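Local atomic coordinates of adenylate kinase (Desulfovibrio gigas, PDB entry 2XB4), a protein that probably catalyses the reversible transfer of the terminal phosphate group between ATP and AMP, and carries a zinc ion bound by three cysteines and a histidine. Residues A[3-8]-A[79-84]; A[18-23]-A[217-222]; A[87-92]-A[184-189]; A[109-114]-A[202-207]. All coordinates share one frame; numbering follows the deposited sequence.

Interaction 1. Residues A[3-8]-A[79-84]; sequences ILIFGP and GWLLDG. With SRT (S,R meso-tartaric acid), chain C.
Ile3 to Ile5 lie beside Trp80 to Asp83 as neighbouring parallel strands in the five-stranded sheet of the CORE domain. This is the P-loop NTPase fold: strand 2-6 is the middle strand, and it runs straight into the phosphate-binding loop. Three backbone bonds hold the pair. Ile3 straddles Leu81, its N giving to Trp80 O at 2.8 Å and its O taking Leu82 N at 2.8 Å. Leu82 then bonds on past Leu4, with Ile5 N reaching Leu82 O at 3.1 Å.

On the face that carries Ile3, Ile5 and Leu81, the leucine does most of the bridging. Its CG stands anti to the backbone N (chi1 172°), and from there CD1 leans across the strand gap. CD1 presses on Ile3 CG2 at 3.4 Å, tighter than usual for two carbons, and also touches Ile5 CG2 at 3.8 Å. The same Ile5 methyl lies against Asp83 CB. On the other face, Leu4 CD1 comes up to the edge of the Trp80 ring, 4.1 Å from CZ3, the two side chains pointing the same way.

Toward the active-site end the polar groups take over. The carboxylate of Asp83 makes a salt bridge with Lys13 of the P-loop, while Pro8 O receives a weak hydrogen bond from O3 of the tartrate held in that loop. One water donates to Ile5 O and accepts from Gly84 N. Another water joins the strand to the carboxylate, donating to Ile5 O at 2.8 Å and to Asp83 OD1 at 2.8 Å.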
loop_
_atom_site.group_PDB
_atom_site.type_symbol
_atom_site.label_atom_id
_atom_site.label_comp_id
_atom_site.label_asym_id
_atom_site.label_seq_id
_atom_site.Cartn_x
_atom_site.Cartn_y
_atom_site.Cartn_z
ATOM N N ILE A 3 23.577 24.709 -12.133
ATOM C CA ILE A 3 24.097 23.348 -11.808
ATOM C C ILE A 3 23.248 22.238 -12.475
ATOM O O ILE A 3 22.005 22.391 -12.483
ATOM C CB ILE A 3 24.024 23.161 -10.272
ATOM C CG1 ILE A 3 24.820 24.285 -9.587
ATOM C CG2 ILE A 3 24.517 21.732 -9.886
ATOM C CD1 ILE A 3 24.850 24.253 -7.998
ATOM N N LEU A 4 23.878 21.174 -13.050
ATOM C CA LEU A 4 23.177 19.958 -13.537
ATOM C C LEU A 4 23.504 18.905 -12.467
ATOM O O LEU A 4 24.647 18.881 -12.020
ATOM C CB LEU A 4 23.819 19.371 -14.843
ATOM C CG LEU A 4 23.324 19.996 -16.133
ATOM C CD1 LEU A 4 23.991 21.340 -16.192
ATOM C CD2 LEU A 4 23.768 19.143 -17.311
ATOM N N ILE A 5 22.546 18.114 -12.020
ATOM C CA ILE A 5 22.856 17.036 -11.082
ATOM C C ILE A 5 22.459 15.687 -11.688
ATOM O O ILE A 5 21.373 15.545 -12.294
ATOM C CB ILE A 5 22.174 17.295 -9.689
ATOM C CG1 ILE A 5 22.604 16.253 -8.611
ATOM C CG2 ILE A 5 20.636 17.400 -9.821
ATOM C CD1 ILE A 5 22.245 16.778 -7.157
ATOM N N PHE A 6 23.351 14.692 -11.542
ATOM C CA PHE A 6 23.045 13.335 -11.975
ATOM C C PHE A 6 23.141 12.331 -10.775
ATOM O O PHE A 6 24.115 12.348 -9.992
ATOM C CB PHE A 6 24.062 12.862 -13.048
ATOM C CG PHE A 6 24.043 13.664 -14.348
ATOM C CD1 PHE A 6 23.182 13.298 -15.399
ATOM C CD2 PHE A 6 24.838 14.793 -14.492
ATOM C CE1 PHE A 6 23.191 14.004 -16.654
ATOM C CE2 PHE A 6 24.854 15.538 -15.675
ATOM C CZ PHE A 6 24.044 15.183 -16.776
ATOM N N GLY A 7 22.234 11.352 -10.746
ATOM C CA GLY A 7 22.461 10.187 -9.869
ATOM C C GLY A 7 21.329 9.166 -10.095
ATOM O O GLY A 7 20.234 9.563 -10.568
ATOM N N PRO A 8 21.573 7.891 -9.771
ATOM C CA PRO A 8 20.599 6.824 -10.030
ATOM C C PRO A 8 19.543 6.862 -8.925
ATOM O O PRO A 8 19.798 7.463 -7.853
ATOM C CB PRO A 8 21.399 5.539 -9.801
ATOM C CG PRO A 8 22.524 5.918 -8.860
ATOM C CD PRO A 8 22.872 7.385 -9.256
ATOM N N GLY A 79 19.371 31.564 -10.995
ATOM C CA GLY A 79 20.222 30.422 -10.764
ATOM C C GLY A 79 19.347 29.212 -10.787
ATOM O O GLY A 79 18.178 29.284 -10.351
ATOM N N TRP A 80 19.853 28.107 -11.353
ATOM C CA TRP A 80 18.993 26.915 -11.369
ATOM C C TRP A 80 19.773 25.652 -11.043
ATOM O O TRP A 80 21.029 25.586 -11.227
ATOM C CB TRP A 80 18.281 26.760 -12.729
ATOM C CG TRP A 80 19.130 27.067 -14.003
ATOM C CD1 TRP A 80 19.105 28.249 -14.730
ATOM C CD2 TRP A 80 20.030 26.199 -14.676
ATOM N NE1 TRP A 80 19.941 28.144 -15.843
ATOM C CE2 TRP A 80 20.479 26.873 -15.849
ATOM C CE3 TRP A 80 20.443 24.836 -14.469
ATOM C CZ2 TRP A 80 21.379 26.279 -16.743
ATOM C CZ3 TRP A 80 21.279 24.281 -15.366
ATOM C CH2 TRP A 80 21.785 25.002 -16.476
ATOM N N LEU A 81 19.031 24.628 -10.610
ATOM C CA LEU A 81 19.548 23.262 -10.452
ATOM C C LEU A 81 18.670 22.351 -11.285
ATOM O O LEU A 81 17.471 22.206 -11.005
ATOM C CB LEU A 81 19.458 22.811 -8.982
ATOM C CG LEU A 81 19.788 21.303 -8.675
ATOM C CD1 LEU A 81 21.307 20.994 -8.914
ATOM C CD2 LEU A 81 19.357 21.041 -7.176
ATOM N N LEU A 82 19.232 21.806 -12.344
ATOM C CA LEU A 82 18.449 20.961 -13.329
ATOM C C LEU A 82 18.657 19.496 -13.010
ATOM O O LEU A 82 19.788 19.032 -12.989
ATOM C CB LEU A 82 18.946 21.324 -14.759
ATOM C CG LEU A 82 18.238 20.592 -15.929
ATOM C CD1 LEU A 82 16.656 20.716 -15.915
ATOM C CD2 LEU A 82 18.859 20.855 -17.311
ATOM N N ASP A 83 17.567 18.760 -12.747
ATOM C CA ASP A 83 17.610 17.455 -12.130
ATOM C C ASP A 83 16.721 16.562 -13.021
ATOM O O ASP A 83 15.553 16.811 -13.169
ATOM C CB ASP A 83 17.042 17.669 -10.731
ATOM C CG ASP A 83 16.889 16.427 -9.940
ATOM O OD1 ASP A 83 17.144 15.343 -10.484
ATOM O OD2 ASP A 83 16.524 16.525 -8.728
ATOM N N GLY A 84 17.277 15.506 -13.572
ATOM C CA GLY A 84 16.522 14.446 -14.192
ATOM C C GLY A 84 16.542 14.522 -15.709
ATOM O O GLY A 84 15.998 13.646 -16.402
HETATM O O1 SRT C . 17.279 7.279 -3.045
HETATM O O11 SRT C . 16.584 9.392 -2.620
HETATM C C1 SRT C . 16.729 8.373 -3.346
HETATM C C2 SRT C . 16.508 8.397 -4.796
HETATM O O2 SRT C . 15.763 7.360 -5.404
HETATM C C3 SRT C . 16.860 9.640 -5.532
HETATM O O3 SRT C . 18.198 9.105 -5.704
HETATM C C4 SRT C . 16.220 9.736 -6.852
HETATM O O4 SRT C . 15.110 10.288 -6.896
HETATM O O41 SRT C . 16.824 9.273 -7.826
HETATM O O HOH W 1 19.170 13.889 -11.829
HETATM O O HOH W 2 20.241 15.874 -14.686
#

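Interaction 2. Residues A[18-23]-A[217-222]; sequences NLVKDK and TLLAQL
Val20, on the helix that follows the P-loop, packs against Leu219 and Leu222 of the C-terminal helix, and its two methyls are the place to start. From CB, CG1 stands anti to the backbone N (chi1 168°) and meets Leu222 CD1 at 3.9 Å. CG2, anti to the carbonyl carbon, touches that same Leu222 CD1 at 4.0 Å, and the valine and leucine side chains cross at about a right angle. CG2 also has Leu219 CD1 at 4.4 Å, and it faces Leu218, although the modelled gap there is too short to be trusted.

Nearly one turn further along, Lys23 sets its CG against Leu219, 4.1 Å from CD2. Leu219 is therefore flanked by Val20 and by the base of the lysine, at the more exposed border of the contact. The interface is apolar, and polar bonds form within each helix: Lys21 NZ pairs with Asp22 OD1, and Thr217 O takes both the backbone N and the side-chain NE2 of Gln221, which arrive from opposite faces of its plane.

The axes of segments 18-23 and 217-222 come within 10.9 Å at an angle of 41°, a spacing bridged by side chains from both helices. Both helices rest on one face of the central sheet: Leu218 lies on Ile110, Ile203 and Leu205, Leu222 lies on Ile203 and Phe108, and Val20 reaches Leu26 and Ile3.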
loop_
_atom_site.group_PDB
_atom_site.type_symbol
_atom_site.label_atom_id
_atom_site.label_comp_id
_atom_site.label_asym_id
_atom_site.label_seq_id
_atom_site.Cartn_x
_atom_site.Cartn_y
_atom_site.Cartn_z
ATOM N N ASN A 18 18.019 19.278 -2.937
ATOM C CA ASN A 18 17.290 20.211 -2.045
ATOM C C ASN A 18 18.227 21.014 -1.162
ATOM O O ASN A 18 18.037 22.196 -1.010
ATOM C CB ASN A 18 16.289 19.445 -1.176
ATOM C CG ASN A 18 15.389 20.368 -0.377
ATOM O OD1 ASN A 18 15.466 20.386 0.838
ATOM N ND2 ASN A 18 14.574 21.156 -1.051
ATOM N N LEU A 19 19.239 20.374 -0.584
ATOM C CA LEU A 19 20.198 21.080 0.261
ATOM C C LEU A 19 20.950 22.168 -0.530
ATOM O O LEU A 19 21.099 23.291 -0.061
ATOM C CB LEU A 19 21.151 20.098 0.952
ATOM C CG LEU A 19 20.468 19.261 2.072
ATOM C CD1 LEU A 19 21.427 18.090 2.381
ATOM C CD2 LEU A 19 20.116 20.011 3.399
ATOM N N VAL A 20 21.296 21.866 -1.777
ATOM C CA VAL A 20 22.096 22.796 -2.587
ATOM C C VAL A 20 21.213 23.961 -2.978
ATOM O O VAL A 20 21.597 25.101 -2.840
ATOM C CB VAL A 20 22.616 22.103 -3.868
ATOM C CG1 VAL A 20 23.195 23.148 -4.886
ATOM C CG2 VAL A 20 23.662 21.030 -3.538
ATOM N N LYS A 21 19.980 23.666 -3.381
ATOM C CA LYS A 21 19.077 24.700 -3.847
ATOM C C LYS A 21 18.681 25.701 -2.743
ATOM O O LYS A 21 18.545 26.894 -3.011
ATOM C CB LYS A 21 17.880 24.083 -4.606
ATOM C CG LYS A 21 16.688 23.749 -3.824
ATOM C CD LYS A 21 15.780 24.897 -3.741
ATOM C CE LYS A 21 14.382 24.526 -3.552
ATOM N NZ LYS A 21 14.116 24.208 -2.149
ATOM N N ASP A 22 18.532 25.209 -1.512
ATOM C CA ASP A 22 18.275 26.058 -0.321
ATOM C C ASP A 22 19.459 26.915 0.001
ATOM O O ASP A 22 19.311 28.109 0.261
ATOM C CB ASP A 22 17.910 25.191 0.893
ATOM C CG ASP A 22 16.391 24.838 0.920
ATOM O OD1 ASP A 22 15.608 25.353 0.048
ATOM O OD2 ASP A 22 15.959 24.086 1.831
ATOM N N LYS A 23 20.638 26.332 0.017
ATOM C CA LYS A 23 21.881 27.101 0.364
ATOM C C LYS A 23 22.131 28.218 -0.649
ATOM O O LYS A 23 22.518 29.294 -0.282
ATOM C CB LYS A 23 23.115 26.176 0.425
ATOM C CG LYS A 23 24.161 26.483 1.505
ATOM C CD LYS A 23 24.817 27.880 1.317
ATOM C CE LYS A 23 25.582 28.388 2.574
ATOM N NZ LYS A 23 26.574 27.375 3.036
ATOM N N THR A 217 31.253 17.759 2.102
ATOM C CA THR A 217 32.125 17.744 0.886
ATOM C C THR A 217 31.543 18.538 -0.330
ATOM O O THR A 217 32.269 19.176 -1.095
ATOM C CB THR A 217 32.346 16.281 0.402
ATOM O OG1 THR A 217 32.196 15.378 1.513
ATOM C CG2 THR A 217 33.702 16.106 -0.268
ATOM N N LEU A 218 30.219 18.472 -0.499
ATOM C CA LEU A 218 29.532 19.106 -1.604
ATOM C C LEU A 218 29.464 20.604 -1.431
ATOM O O LEU A 218 29.867 21.349 -2.316
ATOM C CB LEU A 218 28.117 18.601 -1.663
ATOM C CG LEU A 218 27.311 18.723 -2.926
ATOM C CD1 LEU A 218 25.944 19.207 -2.595
ATOM C CD2 LEU A 218 27.918 19.466 -4.129
ATOM N N LEU A 219 28.884 21.031 -0.308
ATOM C CA LEU A 219 28.790 22.445 0.068
ATOM C C LEU A 219 30.192 23.090 0.193
ATOM O O LEU A 219 30.305 24.317 0.055
ATOM C CB LEU A 219 27.925 22.638 1.345
ATOM C CG LEU A 219 26.409 22.974 1.296
ATOM C CD1 LEU A 219 25.533 22.194 0.301
ATOM C CD2 LEU A 219 25.799 22.901 2.710
ATOM N N ALA A 220 31.238 22.273 0.427
ATOM C CA ALA A 220 32.640 22.760 0.411
ATOM C C ALA A 220 33.091 22.997 -1.041
ATOM O O ALA A 220 33.671 24.040 -1.337
ATOM C CB ALA A 220 33.590 21.813 1.120
ATOM N N GLN A 221 32.828 22.058 -1.957
ATOM C CA GLN A 221 33.343 22.249 -3.328
ATOM C C GLN A 221 32.553 23.222 -4.216
ATOM O O GLN A 221 33.006 23.539 -5.309
ATOM C CB GLN A 221 33.575 20.937 -4.044
ATOM C CG GLN A 221 34.275 19.885 -3.211
ATOM C CD GLN A 221 34.160 18.507 -3.860
ATOM O OE1 GLN A 221 34.523 18.318 -5.045
ATOM N NE2 GLN A 221 33.625 17.540 -3.099
ATOM N N LEU A 222 31.393 23.691 -3.748
ATOM C CA LEU A 222 30.641 24.783 -4.399
ATOM C C LEU A 222 30.985 26.146 -3.812
ATOM O O LEU A 222 30.900 27.200 -4.493
ATOM C CB LEU A 222 29.129 24.575 -4.214
ATOM C CG LEU A 222 28.478 23.303 -4.724
ATOM C CD1 LEU A 222 27.035 23.118 -4.216
ATOM C CD2 LEU A 222 28.491 23.287 -6.219
#

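Interaction 3. Residues A[87-92]-A[184-189]; sequences RNTVQA and TLAAAY
Arg87 meets Thr184 at the rim of the predicted AMP site, just before a capping box starts helix 89-101. In the box, Asn88 is the N-cap: its OD1 accepts from Gln91 N at 2.9 Å with a nearly straight N-H (169°). The return bond of the box, Asn88 N to Gln91 OE1, is weak; the same OE1 is held more firmly by Arg87 N at 2.7 Å. Both Arg87 and Gln91 are predicted to bind AMP, so Gln91 probably serves both the cap and the AMP site.

These bonds would steady the backbone ahead of the helix, where Arg87 O accepts from the other segment. Thr184 OG1, placed beside its own backbone N and anti to the carbonyl carbon (chi1 -45°), donates to Arg87 O at 2.7 Å, the hydroxyl tilted 20° from the carbonyl plane. That hydroxyl oxygen also accepts from a water at 2.7 Å, and the water in turn takes the N-H of Arg87 NE at 3.2 Å. The arginine is thus tied to the start of helix 184-192 directly through its carbonyl and, from NE, through a water.

Beyond the polar end the two helices touch through small side chains, which let the backbones come close. Ala92 CB lies 3.8 Å from Ala187 CB, and Asn88 O rests 3.6 Å from the same alanine methyl. Asn88 has a partner outside the chain as well, its ND2 donating to Arg55 O of the third subunit. Packing is tightest at Thr89, whose CG2 pushes to 3.4 Å from Ala186 CB.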
loop_
_atom_site.group_PDB
_atom_site.type_symbol
_atom_site.label_atom_id
_atom_site.label_comp_id
_atom_site.label_asym_id
_atom_site.label_seq_id
_atom_site.Cartn_x
_atom_site.Cartn_y
_atom_site.Cartn_z
ATOM N N ARG A 87 18.852 12.521 -20.065
ATOM C CA ARG A 87 18.999 11.106 -19.688
ATOM C C ARG A 87 19.900 10.302 -20.637
ATOM O O ARG A 87 20.285 9.137 -20.340
ATOM C CB ARG A 87 17.621 10.421 -19.677
ATOM C CG ARG A 87 16.713 10.908 -18.488
ATOM C CD ARG A 87 15.433 10.043 -18.615
ATOM N NE ARG A 87 15.441 8.898 -17.674
ATOM C CZ ARG A 87 14.655 7.801 -17.829
ATOM N NH1 ARG A 87 13.858 7.712 -18.941
ATOM N NH2 ARG A 87 14.635 6.807 -16.907
ATOM N N ASN A 88 20.170 10.867 -21.805
ATOM C CA ASN A 88 20.999 10.117 -22.761
ATOM C C ASN A 88 21.930 11.121 -23.473
ATOM O O ASN A 88 21.803 12.355 -23.280
ATOM C CB ASN A 88 20.095 9.286 -23.739
ATOM C CG ASN A 88 19.121 10.171 -24.600
ATOM O OD1 ASN A 88 19.480 11.227 -25.077
ATOM N ND2 ASN A 88 17.878 9.697 -24.799
ATOM N N THR A 89 22.821 10.597 -24.309
ATOM C CA THR A 89 23.869 11.432 -24.921
ATOM C C THR A 89 23.354 12.399 -25.974
ATOM O O THR A 89 23.871 13.553 -26.086
ATOM C CB THR A 89 25.044 10.595 -25.475
ATOM O OG1 THR A 89 24.493 9.496 -26.206
ATOM C CG2 THR A 89 25.837 10.005 -24.323
ATOM N N VAL A 90 22.379 11.947 -26.772
ATOM C CA VAL A 90 21.777 12.821 -27.802
ATOM C C VAL A 90 21.122 14.031 -27.118
ATOM O O VAL A 90 21.355 15.191 -27.519
ATOM C CB VAL A 90 20.810 12.053 -28.768
ATOM C CG1 VAL A 90 19.957 13.018 -29.655
ATOM C CG2 VAL A 90 21.592 10.990 -29.662
ATOM N N GLN A 91 20.335 13.796 -26.062
ATOM C CA GLN A 91 19.792 14.910 -25.298
ATOM C C GLN A 91 20.897 15.747 -24.679
ATOM O O GLN A 91 20.746 17.031 -24.614
ATOM C CB GLN A 91 18.925 14.450 -24.114
ATOM C CG GLN A 91 17.640 13.779 -24.592
ATOM C CD GLN A 91 16.845 13.095 -23.406
ATOM O OE1 GLN A 91 17.369 12.828 -22.340
ATOM N NE2 GLN A 91 15.554 12.846 -23.633
ATOM N N ALA A 92 21.956 15.119 -24.150
ATOM C CA ALA A 92 22.958 15.927 -23.447
ATOM C C ALA A 92 23.634 16.903 -24.413
ATOM O O ALA A 92 24.021 18.074 -24.023
ATOM C CB ALA A 92 24.065 15.022 -22.835
ATOM N N THR A 184 22.476 7.450 -19.150
ATOM C CA THR A 184 22.681 8.665 -18.355
ATOM C C THR A 184 24.099 8.851 -17.859
ATOM O O THR A 184 24.562 9.978 -17.823
ATOM C CB THR A 184 21.690 8.678 -17.191
ATOM O OG1 THR A 184 20.420 8.307 -17.725
ATOM C CG2 THR A 184 21.589 10.095 -16.624
ATOM N N LEU A 185 24.791 7.761 -17.462
ATOM C CA LEU A 185 26.205 7.880 -17.186
ATOM C C LEU A 185 26.995 8.398 -18.395
ATOM O O LEU A 185 27.951 9.186 -18.178
ATOM C CB LEU A 185 26.851 6.513 -16.699
ATOM C CG LEU A 185 26.684 6.100 -15.220
ATOM C CD1 LEU A 185 27.577 4.840 -14.984
ATOM C CD2 LEU A 185 27.127 7.276 -14.251
ATOM N N ALA A 186 26.701 7.902 -19.617
ATOM C CA ALA A 186 27.412 8.438 -20.809
ATOM C C ALA A 186 27.115 9.974 -20.901
ATOM O O ALA A 186 28.023 10.728 -21.236
ATOM C CB ALA A 186 26.963 7.701 -22.051
ATOM N N ALA A 187 25.877 10.402 -20.581
ATOM C CA ALA A 187 25.570 11.834 -20.605
ATOM C C ALA A 187 26.403 12.623 -19.577
ATOM O O ALA A 187 26.985 13.716 -19.910
ATOM C CB ALA A 187 24.049 12.117 -20.414
ATOM N N ALA A 188 26.422 12.121 -18.338
ATOM C CA ALA A 188 27.237 12.748 -17.259
ATOM C C ALA A 188 28.718 12.855 -17.685
ATOM O O ALA A 188 29.352 13.905 -17.529
ATOM C CB ALA A 188 27.144 11.907 -15.972
ATOM N N TYR A 189 29.265 11.766 -18.260
ATOM C CA TYR A 189 30.652 11.755 -18.711
ATOM C C TYR A 189 30.951 12.693 -19.897
ATOM O O TYR A 189 32.056 13.162 -20.026
ATOM C CB TYR A 189 31.156 10.317 -19.045
ATOM C CG TYR A 189 31.043 9.317 -17.933
ATOM C CD1 TYR A 189 30.925 9.719 -16.576
ATOM C CD2 TYR A 189 31.132 7.941 -18.217
ATOM C CE1 TYR A 189 30.792 8.745 -15.550
ATOM C CE2 TYR A 189 31.074 6.980 -17.205
ATOM C CZ TYR A 189 30.918 7.359 -15.897
ATOM O OH TYR A 189 30.797 6.359 -14.918
HETATM O O HOH W 3 18.207 8.257 -16.207
#

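Interaction 4. Residues A[109-114]-A[202-207]; sequences VIEILL and YIELDG
Tyr202 OH donates to Glu111 OE1 at 2.6 Å, a short bond laid across two parallel strands at one border of the P-loop NTPase sheet. The oxygen sits at the edge of the tyrosine ring, in its plane, but the hydroxyl approaches from 41° above the carboxylate plane; ring and carboxylate planes are 68° apart. OE1 also accepts from a water at 2.7 Å, and this water donates on to Glu204 OE2 at 2.5 Å. The two acids, their OE1 and OE2 4.4 Å apart, would be expected to repel if both are ionised; the water bridges them, and Lys192 makes a salt bridge with Glu204.

Beneath these groups five backbone bonds run regularly from Ile203 N to Val109 O through to Gly207 N to Leu113 O. Val109 CG1 presses obliquely on the ring at Tyr202 CE1, 3.4 Å away. On the other face of the sheet, Ile110 CG2 meets Leu205 CD1 at 3.6 Å, under helix 211-222. Where the strands end, Leu114 turns its CD1 to within 3.4 Å of Gly207 C.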
loop_
_atom_site.group_PDB
_atom_site.type_symbol
_atom_site.label_atom_id
_atom_site.label_comp_id
_atom_site.label_asym_id
_atom_site.label_seq_id
_atom_site.Cartn_x
_atom_site.Cartn_y
_atom_site.Cartn_z
ATOM N N VAL A 109 28.700 20.656 -12.358
ATOM C CA VAL A 109 27.893 19.468 -12.651
ATOM C C VAL A 109 28.193 18.549 -11.505
ATOM O O VAL A 109 29.384 18.285 -11.185
ATOM C CB VAL A 109 28.303 18.783 -14.029
ATOM C CG1 VAL A 109 27.663 17.364 -14.188
ATOM C CG2 VAL A 109 27.938 19.682 -15.155
ATOM N N ILE A 110 27.143 18.068 -10.860
ATOM C CA ILE A 110 27.335 17.142 -9.711
ATOM C C ILE A 110 26.932 15.707 -10.106
ATOM O O ILE A 110 25.841 15.485 -10.643
ATOM C CB ILE A 110 26.450 17.579 -8.557
ATOM C CG1 ILE A 110 26.945 18.946 -8.011
ATOM C CG2 ILE A 110 26.451 16.522 -7.360
ATOM C CD1 ILE A 110 25.946 19.611 -7.004
ATOM N N GLU A 111 27.759 14.724 -9.781
ATOM C CA GLU A 111 27.369 13.349 -10.030
ATOM C C GLU A 111 27.483 12.611 -8.713
ATOM O O GLU A 111 28.554 12.626 -8.083
ATOM C CB GLU A 111 28.263 12.696 -11.103
ATOM C CG GLU A 111 27.912 11.226 -11.345
ATOM C CD GLU A 111 29.062 10.383 -11.997
ATOM O OE1 GLU A 111 30.103 10.916 -12.481
ATOM O OE2 GLU A 111 28.898 9.151 -11.984
ATOM N N ILE A 112 26.401 11.946 -8.299
ATOM C CA ILE A 112 26.460 11.077 -7.127
ATOM C C ILE A 112 26.763 9.640 -7.616
ATOM O O ILE A 112 26.016 9.094 -8.430
ATOM C CB ILE A 112 25.151 11.099 -6.340
ATOM C CG1 ILE A 112 24.810 12.570 -5.990
ATOM C CG2 ILE A 112 25.331 10.177 -5.051
ATOM C CD1 ILE A 112 23.420 12.720 -5.432
ATOM N N LEU A 113 27.838 9.044 -7.087
ATOM C CA LEU A 113 28.423 7.773 -7.598
ATOM C C LEU A 113 27.986 6.728 -6.623
ATOM O O LEU A 113 28.187 6.918 -5.395
ATOM C CB LEU A 113 29.979 7.774 -7.508
ATOM C CG LEU A 113 30.620 8.372 -8.749
ATOM C CD1 LEU A 113 30.432 9.929 -8.797
ATOM C CD2 LEU A 113 32.077 7.995 -8.767
ATOM N N LEU A 114 27.459 5.615 -7.146
ATOM C CA LEU A 114 27.115 4.474 -6.302
ATOM C C LEU A 114 27.150 3.226 -7.227
ATOM O O LEU A 114 26.629 3.300 -8.338
ATOM C CB LEU A 114 25.659 4.746 -5.769
ATOM C CG LEU A 114 25.130 4.066 -4.541
ATOM C CD1 LEU A 114 25.948 4.703 -3.412
ATOM C CD2 LEU A 114 23.743 4.409 -4.329
ATOM N N TYR A 202 33.336 19.803 -12.298
ATOM C CA TYR A 202 32.590 18.547 -12.232
ATOM C C TYR A 202 32.864 17.927 -10.854
ATOM O O TYR A 202 34.041 17.656 -10.487
ATOM C CB TYR A 202 33.072 17.601 -13.318
ATOM C CG TYR A 202 32.183 16.322 -13.470
ATOM C CD1 TYR A 202 31.082 16.326 -14.323
ATOM C CD2 TYR A 202 32.489 15.137 -12.777
ATOM C CE1 TYR A 202 30.309 15.180 -14.531
ATOM C CE2 TYR A 202 31.670 13.944 -12.935
ATOM C CZ TYR A 202 30.613 14.004 -13.841
ATOM O OH TYR A 202 29.808 12.933 -14.132
ATOM N N ILE A 203 31.805 17.784 -10.066
ATOM C CA ILE A 203 31.954 17.322 -8.672
ATOM C C ILE A 203 31.459 15.859 -8.602
ATOM O O ILE A 203 30.361 15.585 -9.067
ATOM C CB ILE A 203 31.130 18.193 -7.728
ATOM C CG1 ILE A 203 31.715 19.625 -7.705
ATOM C CG2 ILE A 203 31.201 17.625 -6.197
ATOM C CD1 ILE A 203 30.857 20.606 -6.803
ATOM N N GLU A 204 32.274 14.947 -8.048
ATOM C CA GLU A 204 31.878 13.540 -7.890
ATOM C C GLU A 204 31.671 13.334 -6.409
ATOM O O GLU A 204 32.592 13.632 -5.603
ATOM C CB GLU A 204 33.032 12.652 -8.352
ATOM C CG GLU A 204 33.243 12.621 -9.882
ATOM C CD GLU A 204 34.376 11.650 -10.243
ATOM O OE1 GLU A 204 35.262 11.411 -9.416
ATOM O OE2 GLU A 204 34.386 11.087 -11.326
ATOM N N LEU A 205 30.474 12.925 -6.026
ATOM C CA LEU A 205 30.126 12.663 -4.647
ATOM C C LEU A 205 30.065 11.150 -4.424
ATOM O O LEU A 205 29.380 10.428 -5.169
ATOM C CB LEU A 205 28.747 13.286 -4.382
ATOM C CG LEU A 205 28.706 14.805 -4.399
ATOM C CD1 LEU A 205 27.207 15.284 -4.040
ATOM C CD2 LEU A 205 29.784 15.413 -3.385
ATOM N N ASP A 206 30.772 10.662 -3.422
ATOM C CA ASP A 206 30.715 9.228 -3.085
ATOM C C ASP A 206 29.442 8.983 -2.314
ATOM O O ASP A 206 29.364 9.295 -1.110
ATOM C CB ASP A 206 31.889 8.827 -2.176
ATOM C CG ASP A 206 31.753 7.392 -1.623
ATOM O OD1 ASP A 206 30.858 6.607 -2.056
ATOM O OD2 ASP A 206 32.552 7.063 -0.717
ATOM N N GLY A 207 28.478 8.362 -2.993
ATOM C CA GLY A 207 27.135 8.127 -2.473
ATOM C C GLY A 207 27.033 7.155 -1.310
ATOM O O GLY A 207 25.981 7.098 -0.701
HETATM O O HOH W 4 32.642 9.969 -12.809
#

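In the fold
Interactions 1 and 4 are both strand pairs of the same sheet, joined where Phe6 and Leu4 bond to Ile110, so together they span four of its five strands. Interaction 1 is the deeper, mostly apolar apart from its P-loop end; interaction 4, at the sheet's border, adds a cluster of acids, tyrosine and water. Interactions 2 and 3 are helix contacts on opposite sides of that sheet. Interaction 2 is apolar, its helices resting on Ile3, Ile110 and Ile203, and partly open at Lys23. Interaction 3 combines a hydroxyl-to-carbonyl hydrogen bond with alanine packing beside the predicted AMP site, with Phe6 against Thr184 and Ala188. The two do not touch, their nearest atoms about 14 Å apart.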